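Local structure of abhydrolase domain-containing protein (Exiguobacterium antarcticum, 5H3H) at residues B[71-75]-B[100-105]; B[115-121]-B[210-216]; B[122-127]-B[227-231]; B[139-143]-B[196-200]. The protein is an esterase of the alpha/beta hydrolase fold that probably hydrolyses carboxylic esters and may also make or use peracids such as peracetic acid. All blocks are in the same frame, centred on the assembly; numbering follows the deposited sequence.

Interaction 1 (B[71-75]-B[100-105])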
loop_
_atom_site.group_PDB
_atom_site.type_symbol
_atom_site.label_atom_id
_atom_site.label_comp_id
_atom_site.label_asym_id
_atom_site.label_seq_id
_atom_site.Cartn_x
_atom_site.Cartn_y
_atom_site.Cartn_z
ATOM N N TYR B 71 -7.954 13.753 1.345
ATOM C CA TYR B 71 -7.486 12.856 0.242
ATOM C C TYR B 71 -7.489 11.416 0.708
ATOM O O TYR B 71 -7.732 10.519 -0.101
ATOM C CB TYR B 71 -6.112 13.226 -0.250
ATOM C CG TYR B 71 -6.020 14.510 -1.091
ATOM C CD1 TYR B 71 -7.134 15.317 -1.342
ATOM C CD2 TYR B 71 -4.806 14.948 -1.575
ATOM C CE1 TYR B 71 -7.014 16.515 -2.075
ATOM C CE2 TYR B 71 -4.690 16.139 -2.313
ATOM C CZ TYR B 71 -5.803 16.914 -2.542
ATOM O OH TYR B 71 -5.713 18.065 -3.289
ATOM N N THR B 72 -7.238 11.184 2.004
ATOM C CA THR B 72 -7.329 9.803 2.528
ATOM C C THR B 72 -8.704 9.215 2.239
ATOM O O THR B 72 -8.783 8.184 1.615
ATOM C CB THR B 72 -7.014 9.694 4.030
ATOM O OG1 THR B 72 -5.648 10.080 4.255
ATOM C CG2 THR B 72 -7.242 8.238 4.544
ATOM N N THR B 73 -9.782 9.854 2.705
ATOM C CA THR B 73 -11.135 9.334 2.445
ATOM C C THR B 73 -11.436 9.282 0.948
ATOM O O THR B 73 -12.070 8.398 0.479
ATOM C CB THR B 73 -12.255 10.205 3.121
ATOM O OG1 THR B 73 -12.023 10.355 4.540
ATOM C CG2 THR B 73 -13.628 9.563 2.937
ATOM N N MET B 74 -11.053 10.300 0.199
ATOM C CA MET B 74 -11.288 10.326 -1.276
ATOM C C MET B 74 -10.588 9.169 -2.010
ATOM O O MET B 74 -11.155 8.587 -2.940
ATOM C CB MET B 74 -10.732 11.653 -1.855
ATOM C CG MET B 74 -11.470 12.951 -1.456
ATOM S SD MET B 74 -13.091 13.162 -2.248
ATOM C CE MET B 74 -13.931 12.163 -1.051
ATOM N N ALA B 75 -9.331 8.936 -1.619
ATOM C CA ALA B 75 -8.538 7.831 -2.115
ATOM C C ALA B 75 -9.198 6.497 -1.742
ATOM O O ALA B 75 -9.221 5.569 -2.571
ATOM C CB ALA B 75 -7.129 7.891 -1.576
ATOM N N GLY B 100 -3.604 14.657 -7.040
ATOM C CA GLY B 100 -3.340 14.435 -5.644
ATOM C C GLY B 100 -4.027 13.201 -5.103
ATOM O O GLY B 100 -3.443 12.415 -4.313
ATOM N N ILE B 101 -5.296 13.038 -5.480
ATOM C CA ILE B 101 -6.077 11.871 -5.014
ATOM C C ILE B 101 -5.522 10.577 -5.607
ATOM O O ILE B 101 -5.469 9.543 -4.924
ATOM C CB ILE B 101 -7.573 12.054 -5.296
ATOM C CG1 ILE B 101 -8.133 13.272 -4.514
ATOM C CG2 ILE B 101 -8.364 10.770 -4.985
ATOM C CD1 ILE B 101 -9.475 13.748 -5.022
ATOM N N ALA B 102 -5.169 10.598 -6.884
ATOM C CA ALA B 102 -4.541 9.441 -7.506
ATOM C C ALA B 102 -3.276 8.962 -6.774
ATOM O O ALA B 102 -3.134 7.781 -6.542
ATOM C CB ALA B 102 -4.223 9.749 -8.948
ATOM N N LEU B 103 -2.378 9.867 -6.420
ATOM C CA LEU B 103 -1.173 9.561 -5.623
ATOM C C LEU B 103 -1.501 8.946 -4.249
ATOM O O LEU B 103 -0.900 7.904 -3.852
ATOM C CB LEU B 103 -0.277 10.806 -5.463
ATOM C CG LEU B 103 0.385 11.219 -6.781
ATOM C CD1 LEU B 103 0.818 12.684 -6.801
ATOM C CD2 LEU B 103 1.598 10.361 -7.101
ATOM N N LYS B 104 -2.445 9.581 -3.537
ATOM C CA LYS B 104 -2.826 9.150 -2.209
ATOM C C LYS B 104 -3.413 7.730 -2.267
ATOM O O LYS B 104 -3.180 6.929 -1.352
ATOM C CB LYS B 104 -3.896 10.087 -1.635
ATOM C CG LYS B 104 -4.190 9.941 -0.146
ATOM C CD LYS B 104 -2.937 10.031 0.694
ATOM C CE LYS B 104 -3.178 10.736 2.026
ATOM N NZ LYS B 104 -1.859 11.269 2.502
ATOM N N TYR B 105 -4.196 7.477 -3.317
ATOM C CA TYR B 105 -4.761 6.182 -3.561
ATOM C C TYR B 105 -3.669 5.157 -3.739
ATOM O O TYR B 105 -3.758 4.010 -3.184
ATOM C CB TYR B 105 -5.596 6.182 -4.814
ATOM C CG TYR B 105 -5.800 4.762 -5.315
ATOM C CD1 TYR B 105 -6.658 3.862 -4.657
ATOM C CD2 TYR B 105 -5.061 4.283 -6.406
ATOM C CE1 TYR B 105 -6.828 2.548 -5.112
ATOM C CE2 TYR B 105 -5.205 3.000 -6.848
ATOM C CZ TYR B 105 -6.061 2.100 -6.177
ATOM O OH TYR B 105 -6.181 0.793 -6.615
#
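Tyr71 and Ala75, one turn apart on helix 71-85, pack against Ile101, Lys104 and Tyr105 of helix 97-109 in a largely apolar helix-helix contact of the alpha/beta hydrolase fold. The second helix starts within the GxSxG sequence of the probable nucleophile elbow. The axes approach to 8.4 Å and cross at -76°, close enough for small residues to meet backbone: Ala75 CB comes to 3.4 Å from Tyr105 N. Ile101 spreads its branches over Tyr71, Met74 and Ala75. Its CG1 lies over one face of the Tyr71 ring, offset toward the rim, in a CH-pi contact with CG1 4.3 Å from the ring centroid, while its CD1 reaches Met74 CB at 4.0 Å and its CG2 meets the Ala75 backbone at N. Gly100 sits beside the same ring, with its CA 4.0 Å from Tyr71 CE2. Lys104 closes the other flank. With CG anti to the backbone N (chi1 -168°), its chain sets out past Tyr71, CG lying 3.6 Å from Tyr71 O, then bends to bring CE to 3.4 Å from Thr72 OG1. Beyond the pair, Tyr71 also touches Ala195 and Leu196 of helix 186-198. No hydrogen bond links the two segments, and Tyr71 O is already taken by Ala75 N within its own helix; cohesion therefore rests on close apolar fit, with the lysine contributing its methylene groups to the partly exposed margin.

Interaction 2 (B[115-121]-B[210-216]); sequences SKLILAG and VDTLIMH
Leu117 and Leu119 form backbone hydrogen bonds with Asp211, Leu213 and Met215, pairing strands 116-120 and 211-216 in parallel, their axes 4.7 Å apart at closest approach. Leu117 N donates to Asp211 O at 2.9 Å, while Leu117 O accepts from Leu213 N. Leu119 repeats the scheme with Leu213 O and Met215 N, and Gly121 N closes the series of five on Met215 O at 2.8 Å. CA-H...O contacts fill the intervals, such as Ile118 CA to Leu213 O. At the Ser115 end a water links the segments, donating to Ser115 O and accepting from Asp211 N.

Apolar contacts form on both faces. Leu119 and Ile214 lie alongside, pointing the same way, their CD1 atoms 3.5 Å apart; bends at both torsions of Ile214 (chi1 -48°, chi2 -54°) bring its CD1 over. Leu117 CD2 rests 3.8 Å from Thr212 CG2; Thr212 OG1 donates a hydrogen bond to Val210 O within its own segment, from above the carbonyl plane. Ile118, Leu213, Ala120 and Met215 occupy the other face, where helix 255-267 packs.

One contact involves a ring: Gly121 CA sits over a face of His216, 3.7 Å from its centroid, while His216 NE2 is bonded to Cys223 O. Paired backbone polarity thus lets this part of the hydrolase sheet, one strand in from its edge at 239-243, be buried with apolar groups on both faces.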
loop_
_atom_site.group_PDB
_atom_site.type_symbol
_atom_site.label_atom_id
_atom_site.label_comp_id
_atom_site.label_asym_id
_atom_site.label_seq_id
_atom_site.Cartn_x
_atom_site.Cartn_y
_atom_site.Cartn_z
ATOM N N SER B 115 -1.618 -0.239 -13.809
ATOM C CA SER B 115 -0.459 -0.407 -14.686
ATOM C C SER B 115 0.310 0.907 -14.976
ATOM O O SER B 115 1.537 0.897 -15.125
ATOM C CB SER B 115 -0.914 -1.035 -15.966
ATOM O OG SER B 115 -1.516 -0.071 -16.782
ATOM N N LYS B 116 -0.403 2.025 -15.065
ATOM C CA LYS B 116 0.242 3.329 -15.268
ATOM C C LYS B 116 -0.566 4.488 -14.689
ATOM O O LYS B 116 -1.794 4.395 -14.542
ATOM C CB LYS B 116 0.517 3.527 -16.736
ATOM C CG LYS B 116 -0.706 3.575 -17.593
ATOM C CD LYS B 116 -0.356 3.481 -19.081
ATOM C CE LYS B 116 0.032 2.069 -19.471
ATOM N NZ LYS B 116 0.360 2.062 -20.933
ATOM N N LEU B 117 0.157 5.555 -14.357
ATOM C CA LEU B 117 -0.369 6.763 -13.773
ATOM C C LEU B 117 -0.125 7.947 -14.705
ATOM O O LEU B 117 0.966 8.092 -15.230
ATOM C CB LEU B 117 0.431 7.029 -12.478
ATOM C CG LEU B 117 0.076 8.298 -11.716
ATOM C CD1 LEU B 117 -1.402 8.253 -11.369
ATOM C CD2 LEU B 117 0.908 8.549 -10.471
ATOM N N ILE B 118 -1.111 8.804 -14.874
ATOM C CA ILE B 118 -0.951 10.037 -15.598
ATOM C C ILE B 118 -1.344 11.112 -14.633
ATOM O O ILE B 118 -2.368 10.979 -13.963
ATOM C CB ILE B 118 -1.850 10.116 -16.835
ATOM C CG1 ILE B 118 -1.578 8.916 -17.752
ATOM C CG2 ILE B 118 -1.663 11.461 -17.555
ATOM C CD1 ILE B 118 -2.696 8.599 -18.731
ATOM N N LEU B 119 -0.516 12.142 -14.525
ATOM C CA LEU B 119 -0.788 13.233 -13.632
ATOM C C LEU B 119 -0.861 14.463 -14.544
ATOM O O LEU B 119 0.113 14.795 -15.128
ATOM C CB LEU B 119 0.345 13.388 -12.608
ATOM C CG LEU B 119 0.509 12.369 -11.473
ATOM C CD1 LEU B 119 1.761 12.673 -10.686
ATOM C CD2 LEU B 119 -0.665 12.446 -10.538
ATOM N N ALA B 120 -2.031 15.118 -14.645
ATOM C CA ALA B 120 -2.331 16.138 -15.664
ATOM C C ALA B 120 -2.634 17.415 -14.916
ATOM O O ALA B 120 -3.591 17.471 -14.205
ATOM C CB ALA B 120 -3.514 15.739 -16.539
ATOM N N GLY B 121 -1.759 18.433 -15.010
ATOM C CA GLY B 121 -1.935 19.653 -14.250
ATOM C C GLY B 121 -2.106 19.422 -12.754
ATOM O O GLY B 121 -2.835 20.124 -12.101
ATOM N N VAL B 210 4.933 3.042 -9.858
ATOM C CA VAL B 210 4.251 2.786 -11.112
ATOM C C VAL B 210 4.839 3.696 -12.181
ATOM O O VAL B 210 5.237 4.829 -11.883
ATOM C CB VAL B 210 2.729 3.140 -11.024
ATOM C CG1 VAL B 210 1.982 2.578 -12.211
ATOM C CG2 VAL B 210 2.111 2.612 -9.739
ATOM N N ASP B 211 4.848 3.209 -13.405
ATOM C CA ASP B 211 5.132 4.021 -14.598
ATOM C C ASP B 211 4.269 5.264 -14.634
ATOM O O ASP B 211 3.053 5.143 -14.675
ATOM C CB ASP B 211 4.814 3.232 -15.867
ATOM C CG ASP B 211 5.886 2.153 -16.211
ATOM O OD1 ASP B 211 6.887 1.964 -15.481
ATOM O OD2 ASP B 211 5.703 1.488 -17.251
ATOM N N THR B 212 4.911 6.438 -14.642
ATOM C CA THR B 212 4.191 7.716 -14.647
ATOM C C THR B 212 4.477 8.631 -15.861
ATOM O O THR B 212 5.628 8.714 -16.368
ATOM C CB THR B 212 4.414 8.420 -13.309
ATOM O OG1 THR B 212 4.167 7.441 -12.262
ATOM C CG2 THR B 212 3.459 9.640 -13.136
ATOM N N LEU B 213 3.400 9.268 -16.343
ATOM C CA LEU B 213 3.470 10.397 -17.268
ATOM C C LEU B 213 2.889 11.648 -16.621
ATOM O O LEU B 213 1.732 11.612 -16.170
ATOM C CB LEU B 213 2.654 10.102 -18.498
ATOM C CG LEU B 213 2.545 11.262 -19.490
ATOM C CD1 LEU B 213 3.954 11.568 -20.003
ATOM C CD2 LEU B 213 1.586 10.942 -20.622
ATOM N N ILE B 214 3.666 12.756 -16.652
ATOM C CA ILE B 214 3.253 14.052 -16.157
ATOM C C ILE B 214 2.953 14.901 -17.394
ATOM O O ILE B 214 3.817 15.061 -18.247
ATOM C CB ILE B 214 4.370 14.770 -15.320
ATOM C CG1 ILE B 214 5.013 13.854 -14.258
ATOM C CG2 ILE B 214 3.855 16.080 -14.698
ATOM C CD1 ILE B 214 4.015 13.219 -13.346
ATOM N N MET B 215 1.746 15.450 -17.442
ATOM C CA MET B 215 1.288 16.331 -18.504
ATOM C C MET B 215 1.025 17.659 -17.781
ATOM O O MET B 215 0.281 17.665 -16.763
ATOM C CB MET B 215 -0.018 15.762 -19.141
ATOM C CG MET B 215 0.210 14.758 -20.255
ATOM S SD MET B 215 -1.220 14.265 -21.290
ATOM C CE MET B 215 -1.753 13.121 -20.129
ATOM N N HIS B 216 1.615 18.789 -18.245
ATOM C CA HIS B 216 1.354 20.044 -17.542
ATOM C C HIS B 216 1.552 21.257 -18.477
ATOM O O HIS B 216 2.474 21.257 -19.310
ATOM C CB HIS B 216 2.289 20.149 -16.361
ATOM C CG HIS B 216 1.723 20.853 -15.189
ATOM N ND1 HIS B 216 1.470 20.198 -14.015
ATOM C CD2 HIS B 216 1.449 22.158 -14.967
ATOM C CE1 HIS B 216 1.036 21.071 -13.114
ATOM N NE2 HIS B 216 1.006 22.267 -13.680
HETATM O O HOH W 1 3.935 0.452 -13.717
#

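Interaction 3 (B[122-127]-B[227-231]); sequences AAAPVF and FAEVM
The loop that leaves strand 114-120 for the ligand pocket wraps around Phe227, the residue of helix 225-234 most deeply engaged in this contact. Val126 O lies over one face of the Phe227 ring, 3.1 Å from CZ and displaced toward the rim, whereas Ala122 O and Phe127 O meet the ring edge in its plane. Carbonyls at an edge face the positive rim of C-H groups; Val126 O has a firmer partner in Tyr133 OH. Ala123 centres an inverse gamma turn, and a cis peptide precedes Pro125, so the loop folds tightly as it carries Phe127 to the bound peracetic acid. In alpha/beta hydrolases the loops beyond the C-terminal ends of the strands commonly shape the active site, as Phe127 does here. Its CD1 meets Phe227 CE2 at 4.1 Å. Further along the helix, Val230 CG1, anti to the backbone N (chi1 168°), presses on Pro125 CG at 3.5 Å. Met231, extended at chi2, lays SD 4.0 Å from both Ala122 CB and Ala124 CB, and its bent last torsion turns CE toward the Ala124 and Ala122 carbonyls. Ala124 O, 3.4 Å from Phe227 CB, and Phe127 O are both buried without a hydrogen-bonding partner.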
loop_
_atom_site.group_PDB
_atom_site.type_symbol
_atom_site.label_atom_id
_atom_site.label_comp_id
_atom_site.label_asym_id
_atom_site.label_seq_id
_atom_site.Cartn_x
_atom_site.Cartn_y
_atom_site.Cartn_z
ATOM N N ALA B 122 -1.476 18.388 -12.188
ATOM C CA ALA B 122 -1.835 17.906 -10.873
ATOM C C ALA B 122 -1.503 18.889 -9.732
ATOM O O ALA B 122 -0.459 19.564 -9.748
ATOM C CB ALA B 122 -1.157 16.568 -10.601
ATOM N N ALA B 123 -2.382 18.896 -8.740
ATOM C CA ALA B 123 -2.199 19.630 -7.489
ATOM C C ALA B 123 -1.311 18.826 -6.546
ATOM O O ALA B 123 -1.720 18.329 -5.503
ATOM C CB ALA B 123 -3.533 19.929 -6.858
ATOM N N ALA B 124 -0.062 18.711 -6.920
ATOM C CA ALA B 124 0.871 17.851 -6.166
ATOM C C ALA B 124 2.299 18.256 -6.438
ATOM O O ALA B 124 2.563 18.766 -7.510
ATOM C CB ALA B 124 0.676 16.382 -6.496
ATOM N N PRO B 125 3.196 18.021 -5.473
ATOM C CA PRO B 125 2.879 17.374 -4.148
ATOM C C PRO B 125 2.106 18.180 -3.113
ATOM O O PRO B 125 1.622 17.594 -2.110
ATOM C CB PRO B 125 4.278 17.056 -3.554
ATOM C CG PRO B 125 5.259 17.776 -4.427
ATOM C CD PRO B 125 4.620 17.838 -5.808
ATOM N N VAL B 126 2.010 19.492 -3.326
ATOM C CA VAL B 126 1.253 20.358 -2.470
ATOM C C VAL B 126 0.706 21.415 -3.386
ATOM O O VAL B 126 1.353 21.855 -4.320
ATOM C CB VAL B 126 2.092 21.081 -1.397
ATOM C CG1 VAL B 126 1.237 21.382 -0.170
ATOM C CG2 VAL B 126 3.337 20.311 -0.998
ATOM N N PHE B 127 -0.513 21.820 -3.107
ATOM C CA PHE B 127 -1.168 22.862 -3.934
ATOM C C PHE B 127 -0.820 24.282 -3.440
ATOM O O PHE B 127 -0.971 25.246 -4.183
ATOM C CB PHE B 127 -2.703 22.640 -3.902
ATOM C CG PHE B 127 -3.502 23.615 -4.737
ATOM C CD1 PHE B 127 -3.395 23.617 -6.107
ATOM C CD2 PHE B 127 -4.393 24.504 -4.126
ATOM C CE1 PHE B 127 -4.135 24.485 -6.883
ATOM C CE2 PHE B 127 -5.140 25.356 -4.877
ATOM C CZ PHE B 127 -5.025 25.350 -6.272
ATOM N N PHE B 227 5.254 22.892 -10.029
ATOM C CA PHE B 227 4.756 21.605 -9.433
ATOM C C PHE B 227 5.191 20.411 -10.296
ATOM O O PHE B 227 5.594 19.352 -9.770
ATOM C CB PHE B 227 3.235 21.559 -9.390
ATOM C CG PHE B 227 2.556 22.437 -8.345
ATOM C CD1 PHE B 227 3.223 23.396 -7.596
ATOM C CD2 PHE B 227 1.172 22.331 -8.197
ATOM C CE1 PHE B 227 2.535 24.198 -6.693
ATOM C CE2 PHE B 227 0.468 23.127 -7.277
ATOM C CZ PHE B 227 1.159 24.073 -6.527
ATOM N N ALA B 228 5.117 20.567 -11.624
ATOM C CA ALA B 228 5.488 19.492 -12.550
ATOM C C ALA B 228 6.960 19.134 -12.455
ATOM O O ALA B 228 7.317 17.983 -12.446
ATOM C CB ALA B 228 5.141 19.842 -13.993
ATOM N N GLU B 229 7.819 20.147 -12.393
ATOM C CA GLU B 229 9.245 19.911 -12.166
ATOM C C GLU B 229 9.495 19.118 -10.888
ATOM O O GLU B 229 10.310 18.210 -10.852
ATOM C CB GLU B 229 9.997 21.256 -12.191
ATOM C CG GLU B 229 10.115 21.791 -13.617
ATOM C CD GLU B 229 10.638 23.231 -13.758
ATOM O OE1 GLU B 229 10.674 23.988 -12.763
ATOM O OE2 GLU B 229 10.982 23.614 -14.895
ATOM N N VAL B 230 8.773 19.433 -9.841
ATOM C CA VAL B 230 8.963 18.759 -8.574
ATOM C C VAL B 230 8.528 17.290 -8.677
ATOM O O VAL B 230 9.251 16.371 -8.239
ATOM C CB VAL B 230 8.284 19.504 -7.442
ATOM C CG1 VAL B 230 8.218 18.660 -6.163
ATOM C CG2 VAL B 230 9.060 20.785 -7.163
ATOM N N MET B 231 7.404 17.069 -9.330
ATOM C CA MET B 231 6.902 15.717 -9.488
ATOM C C MET B 231 7.828 14.856 -10.304
ATOM O O MET B 231 8.030 13.710 -9.945
ATOM C CB MET B 231 5.527 15.715 -10.121
ATOM C CG MET B 231 4.439 16.104 -9.163
ATOM S SD MET B 231 2.773 16.041 -9.926
ATOM C CE MET B 231 2.747 17.506 -10.965
#

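Interaction 4 (B[139-143]-B[196-200])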
loop_
_atom_site.group_PDB
_atom_site.type_symbol
_atom_site.label_atom_id
_atom_site.label_comp_id
_atom_site.label_asym_id
_atom_site.label_seq_id
_atom_site.Cartn_x
_atom_site.Cartn_y
_atom_site.Cartn_z
ATOM N N LYS B 139 -1.671 29.580 1.478
ATOM C CA LYS B 139 -2.863 29.200 2.216
ATOM C C LYS B 139 -3.928 30.276 2.322
ATOM O O LYS B 139 -5.149 29.973 2.329
ATOM C CB LYS B 139 -2.506 28.786 3.631
ATOM C CG LYS B 139 -2.302 27.321 3.731
ATOM C CD LYS B 139 -2.036 26.955 5.162
ATOM C CE LYS B 139 -1.878 25.455 5.291
ATOM N NZ LYS B 139 -1.432 25.157 6.673
ATOM N N ASP B 140 -3.503 31.525 2.435
ATOM C CA ASP B 140 -4.473 32.605 2.570
ATOM C C ASP B 140 -5.207 32.859 1.219
ATOM O O ASP B 140 -6.421 33.168 1.234
ATOM C CB ASP B 140 -3.830 33.857 3.225
ATOM C CG ASP B 140 -3.203 33.561 4.638
ATOM O OD1 ASP B 140 -3.561 32.560 5.319
ATOM O OD2 ASP B 140 -2.324 34.342 5.079
ATOM N N GLU B 141 -4.535 32.657 0.072
ATOM C CA GLU B 141 -5.266 32.695 -1.209
ATOM C C GLU B 141 -6.392 31.642 -1.337
ATOM O O GLU B 141 -7.385 31.903 -1.964
ATOM C CB GLU B 141 -4.350 32.666 -2.430
ATOM C CG GLU B 141 -3.639 34.005 -2.649
ATOM C CD GLU B 141 -2.364 33.945 -3.485
ATOM O OE1 GLU B 141 -1.951 35.009 -4.008
ATOM O OE2 GLU B 141 -1.734 32.890 -3.597
ATOM N N VAL B 142 -6.238 30.472 -0.750
ATOM C CA VAL B 142 -7.296 29.456 -0.868
ATOM C C VAL B 142 -8.441 29.737 0.106
ATOM O O VAL B 142 -9.630 29.521 -0.210
ATOM C CB VAL B 142 -6.759 27.996 -0.731
ATOM C CG1 VAL B 142 -5.777 27.635 -1.848
ATOM C CG2 VAL B 142 -6.053 27.798 0.578
ATOM N N ASP B 143 -8.098 30.210 1.300
ATOM C CA ASP B 143 -9.106 30.779 2.208
ATOM C C ASP B 143 -9.948 31.874 1.546
ATOM O O ASP B 143 -11.150 31.880 1.730
ATOM C CB ASP B 143 -8.477 31.309 3.501
ATOM C CG ASP B 143 -8.005 30.190 4.438
ATOM O OD1 ASP B 143 -8.668 29.119 4.526
ATOM O OD2 ASP B 143 -6.974 30.398 5.121
ATOM N N LEU B 196 -7.397 20.861 -0.436
ATOM C CA LEU B 196 -6.412 21.522 -1.318
ATOM C C LEU B 196 -5.470 22.396 -0.516
ATOM O O LEU B 196 -4.250 22.391 -0.739
ATOM C CB LEU B 196 -7.018 22.321 -2.481
ATOM C CG LEU B 196 -7.481 21.486 -3.674
ATOM C CD1 LEU B 196 -8.568 22.235 -4.431
ATOM C CD2 LEU B 196 -6.344 21.077 -4.593
ATOM N N ARG B 197 -6.007 23.106 0.471
ATOM C CA ARG B 197 -5.152 24.000 1.168
ATOM C C ARG B 197 -4.102 23.239 1.969
ATOM O O ARG B 197 -2.950 23.645 2.001
ATOM C CB ARG B 197 -5.961 25.000 2.017
ATOM C CG ARG B 197 -6.386 24.677 3.411
ATOM C CD ARG B 197 -6.063 25.855 4.369
ATOM N NE ARG B 197 -7.264 26.513 4.823
ATOM C CZ ARG B 197 -8.111 26.056 5.745
ATOM N NH1 ARG B 197 -7.936 24.884 6.359
ATOM N NH2 ARG B 197 -9.160 26.793 6.033
ATOM N N ASP B 198 -4.509 22.119 2.559
ATOM C CA ASP B 198 -3.763 21.524 3.678
ATOM C C ASP B 198 -2.968 20.274 3.334
ATOM O O ASP B 198 -2.015 19.973 4.043
ATOM C CB ASP B 198 -4.700 21.146 4.812
ATOM C CG ASP B 198 -5.262 22.338 5.565
ATOM O OD1 ASP B 198 -4.780 23.498 5.461
ATOM O OD2 ASP B 198 -6.241 22.115 6.283
ATOM N N GLU B 199 -3.335 19.545 2.289
ATOM C CA GLU B 199 -2.743 18.241 2.001
ATOM C C GLU B 199 -1.327 18.399 1.449
ATOM O O GLU B 199 -1.037 19.343 0.739
ATOM C CB GLU B 199 -3.601 17.441 1.018
ATOM C CG GLU B 199 -4.949 17.001 1.537
ATOM C CD GLU B 199 -4.963 15.634 2.190
ATOM O OE1 GLU B 199 -3.925 14.943 2.239
ATOM O OE2 GLU B 199 -6.022 15.223 2.658
ATOM N N ASP B 200 -0.440 17.471 1.794
ATOM C CA ASP B 200 0.981 17.594 1.481
ATOM C C ASP B 200 1.510 16.180 1.200
ATOM O O ASP B 200 1.614 15.378 2.116
ATOM C CB ASP B 200 1.732 18.276 2.668
ATOM C CG ASP B 200 3.306 18.091 2.626
ATOM O OD1 ASP B 200 3.897 17.546 1.635
ATOM O OD2 ASP B 200 3.952 18.504 3.609
#
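Asp143 OD1 is gripped by two nitrogens of Arg197, NH2 at 2.8 Å and NE at 3.0 Å, in a side-on salt bridge that joins the beginning of helix 139-149 to the end of helix 186-198. Both donors converge on this one oxygen, which lies in the guanidinium plane at its edge. The carboxylate is turned 65° against that plane: NH2 meets the syn lone pair of OD1, while NE comes from the syn side but 33° out of the carboxylate plane. Both N-H...O bonds are clearly bent.

The guanidinium is also held from within its own segment. Arg197 NH1 donates to Asp198 OD2 at 3.2 Å, which places Asp143 at the NE/NH2 edge and Asp198 at NH1 and should limit rotation of the group. The arginine reaches this position by a folded route, CG set between the backbone N and the carbonyl carbon (chi1 87°) and further bends at the next two torsions. Lys139 takes a different course, its chain extended beyond CG and crossing Arg197 at about a right angle, CG 4.1 Å from Arg197 CD. Its NZ makes a long salt bridge of 3.9 Å to Asp198 OD1.

Beneath the charges, Val142 turns toward Arg197 and also touches Phe127 of the ligand pocket, while Arg197 O is bound by Thr128 OG1 and Arg130 NH2. Two acids and two bases thus form an alternating network at the surface near the pocket, and their proximity would be expected to stabilise the ionised carboxylates and the protonated lysine beside the permanently charged arginine.

Interactions 1 and 2 meet through Leu103, whose CD2 is 3.9 Å from Leu117 CD2, joining helix 97-109 to strand 114-120. That strand passes directly into the loop of interaction 3, and Leu119 CD1 touches Met231 SD at 3.6 Å. Interaction 4 is nested along the chain inside the loops closed by interactions 2 and 3. It meets interaction 3 where Phe127 CE2 lies 3.8 Å from Val142 CG1, and interaction 1 where Tyr71 N probably bonds Glu199 OE2 at 2.8 Å. Phe127 and Leu196, from interactions 3 and 4, both touch the bound peracetic acid. In interaction 1, the side chain of Tyr71 is about 7 Å from the bound ethaneperoxoic acid (peracetic acid).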